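Local coordinates for protein malonate decarboxylase subunit alpha (Acinetobacter baumannii ATCC 17978, PDB 6MPR) that probably transfers acyl carrier protein from its acetyl thioester to malonate, as the alpha subunit of malonate decarboxylase, at residues 368-373 with 444-450; 374-380 with 464-470. Residues are numbered along the deposited sequence.

Contact 1: 368-373 with 444-450; sequences TLQVDG and TFVDRLD
Q370, V371 and T444 bury the most surface in this contact, 535 Å² in all. Q370 and V371 are extended, as are F445 and V446, while T444 is not (phi/psi -75/-42). A single beta bridge pairs V371 with F445 (CA-CA 4.9 Å). The segments run in the same direction, Q370 beside T444 and D372 beside V446. V371 N donates to T444 O (2.9 Å), and V371 O accepts from V446 N (3.0 Å). V371, chi1 t, packs CG1 on F445 CE1 (3.7 Å). Q370 (chi1 m, chi2 t) reaches D450, where the loop leads into the helix. Q370 OE1 accepts from D450 N (2.8 Å) and Q370 NE2 donates to D450 OD1 (3.1 Å). D450 OD2 accepts from K382 N. A water O lies 2.8 Å from D372 OD2 and 2.9 Å from L449 N; D372 OD1 accepts from H376 N. This is a single parallel-type bridge from the loop before helix 450-458 to the first strand of a small beta hairpin, 370-371 and 377-378.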
# COMPACT_ATOMS: atom_id res chain seq x y z
N THR A 368 17.38 -1.34 15.45
CA THR A 368 18.12 -0.40 14.62
C THR A 368 19.54 -0.33 15.17
O THR A 368 19.81 -0.79 16.27
CB THR A 368 17.46 0.97 14.64
OG1 THR A 368 18.21 1.86 13.82
CG2 THR A 368 17.45 1.50 16.04
N LEU A 369 20.46 0.25 14.38
CA LEU A 369 21.81 0.35 14.91
C LEU A 369 22.03 1.65 15.66
O LEU A 369 22.79 1.67 16.64
CB LEU A 369 22.87 0.22 13.81
CG LEU A 369 22.96 -1.14 13.13
CD1 LEU A 369 24.11 -1.14 12.12
CD2 LEU A 369 23.12 -2.25 14.17
N GLN A 370 21.43 2.76 15.21
CA GLN A 370 21.64 4.07 15.81
C GLN A 370 20.32 4.78 16.05
O GLN A 370 19.39 4.67 15.25
CB GLN A 370 22.53 4.94 14.94
CG GLN A 370 24.00 4.54 14.94
CD GLN A 370 24.88 5.63 14.35
OE1 GLN A 370 24.41 6.45 13.56
NE2 GLN A 370 26.15 5.65 14.75
N VAL A 371 20.25 5.50 17.17
CA VAL A 371 19.08 6.28 17.58
C VAL A 371 19.63 7.57 18.17
O VAL A 371 20.52 7.52 19.02
CB VAL A 371 18.22 5.53 18.61
CG1 VAL A 371 17.01 6.37 19.06
CG2 VAL A 371 17.75 4.19 18.05
N ASP A 372 19.12 8.72 17.72
CA ASP A 372 19.60 9.97 18.29
C ASP A 372 18.63 10.48 19.36
O ASP A 372 17.66 9.81 19.73
CB ASP A 372 19.90 10.99 17.19
CG ASP A 372 18.65 11.65 16.59
OD1 ASP A 372 17.52 11.39 17.04
OD2 ASP A 372 18.84 12.47 15.66
N GLY A 373 18.93 11.67 19.90
CA GLY A 373 18.21 12.19 21.05
C GLY A 373 16.75 12.54 20.79
O GLY A 373 15.98 12.71 21.74
N THR A 444 24.26 2.42 20.87
CA THR A 444 23.09 2.61 20.02
C THR A 444 22.65 4.06 20.02
O THR A 444 22.32 4.63 18.97
CB THR A 444 21.94 1.72 20.50
OG1 THR A 444 22.37 0.36 20.48
CG2 THR A 444 20.74 1.92 19.60
N PHE A 445 22.66 4.67 21.19
CA PHE A 445 22.20 6.04 21.34
C PHE A 445 23.38 6.98 21.13
O PHE A 445 24.40 6.87 21.82
CB PHE A 445 21.53 6.21 22.71
CG PHE A 445 20.28 5.40 22.83
CD1 PHE A 445 19.09 5.86 22.29
CD2 PHE A 445 20.30 4.14 23.42
CE1 PHE A 445 17.93 5.11 22.36
CE2 PHE A 445 19.15 3.38 23.50
CZ PHE A 445 17.96 3.87 22.97
N VAL A 446 23.24 7.88 20.15
CA VAL A 446 24.30 8.78 19.72
C VAL A 446 23.75 10.19 19.62
O VAL A 446 22.57 10.40 19.32
CB VAL A 446 24.90 8.37 18.35
CG1 VAL A 446 25.59 7.02 18.45
CG2 VAL A 446 23.80 8.36 17.28
N ASP A 447 24.63 11.18 19.85
CA ASP A 447 24.23 12.57 19.67
C ASP A 447 23.93 12.89 18.21
O ASP A 447 23.05 13.72 17.92
CB ASP A 447 25.32 13.50 20.19
CG ASP A 447 25.47 13.46 21.70
OD1 ASP A 447 24.45 13.23 22.39
OD2 ASP A 447 26.60 13.67 22.19
N ARG A 448 24.64 12.26 17.28
CA ARG A 448 24.50 12.55 15.85
C ARG A 448 24.52 11.25 15.06
O ARG A 448 25.48 10.48 15.18
CB ARG A 448 25.63 13.48 15.38
CG ARG A 448 25.66 13.78 13.89
CD ARG A 448 26.98 14.46 13.53
NE ARG A 448 27.07 14.81 12.11
CZ ARG A 448 26.60 15.94 11.60
NH1 ARG A 448 26.01 16.83 12.40
NH2 ARG A 448 26.72 16.19 10.30
N LEU A 449 23.48 11.02 14.27
CA LEU A 449 23.45 9.84 13.41
C LEU A 449 24.55 9.90 12.36
O LEU A 449 24.77 10.94 11.73
CB LEU A 449 22.09 9.73 12.72
CG LEU A 449 20.84 9.44 13.54
CD1 LEU A 449 19.64 9.35 12.62
CD2 LEU A 449 20.98 8.14 14.35
N ASP A 450 25.24 8.77 12.17
CA ASP A 450 26.18 8.64 11.04
C ASP A 450 25.51 9.01 9.73
O ASP A 450 26.18 9.43 8.78
CB ASP A 450 26.69 7.20 10.90
CG ASP A 450 27.78 6.83 11.88
OD1 ASP A 450 27.90 7.44 12.96
OD2 ASP A 450 28.52 5.87 11.55
O HOH W 1 21.33 12.92 14.48
O HOH W 2 20.87 13.84 19.43

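Contact 2: 374-380 with 464-470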
# COMPACT_ATOMS: atom_id res chain seq x y z
N MET A 374 16.37 12.67 19.52
CA MET A 374 14.99 12.87 19.10
C MET A 374 14.30 11.56 18.77
O MET A 374 13.10 11.56 18.45
CB MET A 374 14.94 13.80 17.89
CG MET A 374 15.27 15.25 18.19
SD MET A 374 13.96 15.99 19.18
CE MET A 374 12.59 15.95 18.01
N GLY A 375 15.01 10.43 18.82
CA GLY A 375 14.45 9.17 18.41
C GLY A 375 14.63 8.82 16.95
O GLY A 375 14.16 7.76 16.53
N HIS A 376 15.28 9.68 16.15
CA HIS A 376 15.53 9.31 14.75
C HIS A 376 16.42 8.08 14.71
O HIS A 376 17.42 8.00 15.44
CB HIS A 376 16.19 10.46 13.99
CG HIS A 376 15.37 11.71 13.95
ND1 HIS A 376 14.01 11.72 13.72
CD2 HIS A 376 15.73 13.01 14.08
CE1 HIS A 376 13.57 12.96 13.72
NE2 HIS A 376 14.59 13.77 13.94
N SER A 377 16.08 7.13 13.86
CA SER A 377 16.68 5.81 13.88
C SER A 377 17.20 5.45 12.49
O SER A 377 16.54 5.68 11.49
CB SER A 377 15.67 4.75 14.35
OG SER A 377 15.23 5.01 15.68
N SER A 378 18.41 4.89 12.44
CA SER A 378 18.95 4.45 11.17
C SER A 378 19.95 3.32 11.39
O SER A 378 20.53 3.18 12.47
CB SER A 378 19.62 5.61 10.42
OG SER A 378 20.19 5.15 9.21
N THR A 379 20.11 2.49 10.36
CA THR A 379 21.18 1.49 10.35
C THR A 379 22.31 1.87 9.40
O THR A 379 23.30 1.13 9.31
CB THR A 379 20.63 0.11 9.98
OG1 THR A 379 20.00 0.18 8.69
CG2 THR A 379 19.64 -0.39 11.04
N VAL A 380 22.21 3.00 8.70
CA VAL A 380 23.32 3.48 7.88
C VAL A 380 24.44 3.95 8.80
O VAL A 380 24.21 4.69 9.77
CB VAL A 380 22.85 4.58 6.92
CG1 VAL A 380 24.04 5.30 6.28
CG2 VAL A 380 21.92 4.01 5.86
N PRO A 464 19.68 9.31 5.36
CA PRO A 464 18.88 8.08 5.24
C PRO A 464 18.42 7.58 6.60
O PRO A 464 19.18 6.96 7.36
CB PRO A 464 19.82 7.10 4.53
CG PRO A 464 21.17 7.63 4.71
CD PRO A 464 21.05 9.14 4.84
N ILE A 465 17.16 7.87 6.92
CA ILE A 465 16.54 7.58 8.21
C ILE A 465 15.57 6.43 8.03
O ILE A 465 14.66 6.52 7.21
CB ILE A 465 15.80 8.81 8.76
CG1 ILE A 465 16.74 10.00 8.93
CG2 ILE A 465 15.07 8.47 10.05
CD1 ILE A 465 18.00 9.66 9.64
N MET A 466 15.76 5.36 8.80
CA MET A 466 14.86 4.22 8.73
C MET A 466 13.50 4.56 9.35
O MET A 466 12.45 4.37 8.72
CB MET A 466 15.50 3.02 9.42
CG MET A 466 14.74 1.74 9.26
SD MET A 466 15.68 0.33 9.90
CE MET A 466 15.70 0.75 11.65
N ILE A 467 13.51 5.10 10.57
CA ILE A 467 12.28 5.42 11.29
C ILE A 467 12.48 6.78 11.94
O ILE A 467 13.43 6.97 12.71
CB ILE A 467 11.95 4.37 12.36
CG1 ILE A 467 11.56 3.03 11.70
CG2 ILE A 467 10.78 4.80 13.21
CD1 ILE A 467 11.40 1.93 12.71
N TYR A 468 11.59 7.73 11.63
CA TYR A 468 11.68 9.06 12.21
C TYR A 468 11.20 9.07 13.65
O TYR A 468 10.29 8.34 14.04
CB TYR A 468 10.89 10.09 11.38
CG TYR A 468 11.66 10.49 10.13
CD1 TYR A 468 11.56 9.74 8.97
CD2 TYR A 468 12.50 11.59 10.14
CE1 TYR A 468 12.28 10.08 7.83
CE2 TYR A 468 13.21 11.95 9.00
CZ TYR A 468 13.09 11.18 7.85
OH TYR A 468 13.78 11.49 6.71
N GLY A 469 11.85 9.92 14.45
CA GLY A 469 11.56 9.94 15.88
C GLY A 469 10.10 10.21 16.18
O GLY A 469 9.54 9.67 17.13
N ASP A 470 9.46 11.06 15.37
CA ASP A 470 8.06 11.38 15.61
C ASP A 470 7.12 10.21 15.29
O ASP A 470 5.94 10.28 15.68
CB ASP A 470 7.67 12.62 14.81
CG ASP A 470 8.33 12.67 13.43
OD1 ASP A 470 9.57 12.85 13.33
OD2 ASP A 470 7.59 12.51 12.43
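A classic beta bulge, M466 and I467 facing S377, joins the second hairpin strand to the loop before strand 474-477. M374 comes first: its O lies 3.4 Å from G469 CA and also accepts from R493. G375 follows, with a positive phi (90°) that suits glycine. G375 C sits 3.4 Å from G469 CA, and a CB on G469 would clash with M374 O. H376 then turns its ring so that H376 ND1 accepts from G469 N (2.9 Å). The edge of Y468 points at the face of this ring in an offset edge-to-face pair, centroids 5.7 Å apart. S377 makes the antiparallel bridge to I467. S377 N donates to I467 O (2.9 Å), and S377 O accepts from I467 N (3.2 Å) and, weakly, from M466 N (2.8 Å). S378 OG donates to P464 O (2.8 Å) and accepts from V380 N (3.0 Å), an ST turn. T379 CG2 touches M466 CE at 4.1 Å. Last, V380 CG2 meets P464 CG at 3.9 Å.

Contacts 1 and 2 lie on the two strands of one hairpin, their centres about 8 Å apart. Q370 N and S378 O, 2.9 Å apart, form a probable hydrogen bond between the strands. D372 OD1 accepts from M374 N and H376 N within the turn. The partner segments, 444-450 and 464-470, flank helix 450-458 in sequence and meet where L449 CD1 lies 3.4 Å from I465 CD1. T368 CB also packs on M466 CE (3.5 Å). Both contacts reach the dimer interface: L423 of the second subunit packs on D372, H376 and Y468. There D470 forms salt bridges with R399 and R425 of the second subunit.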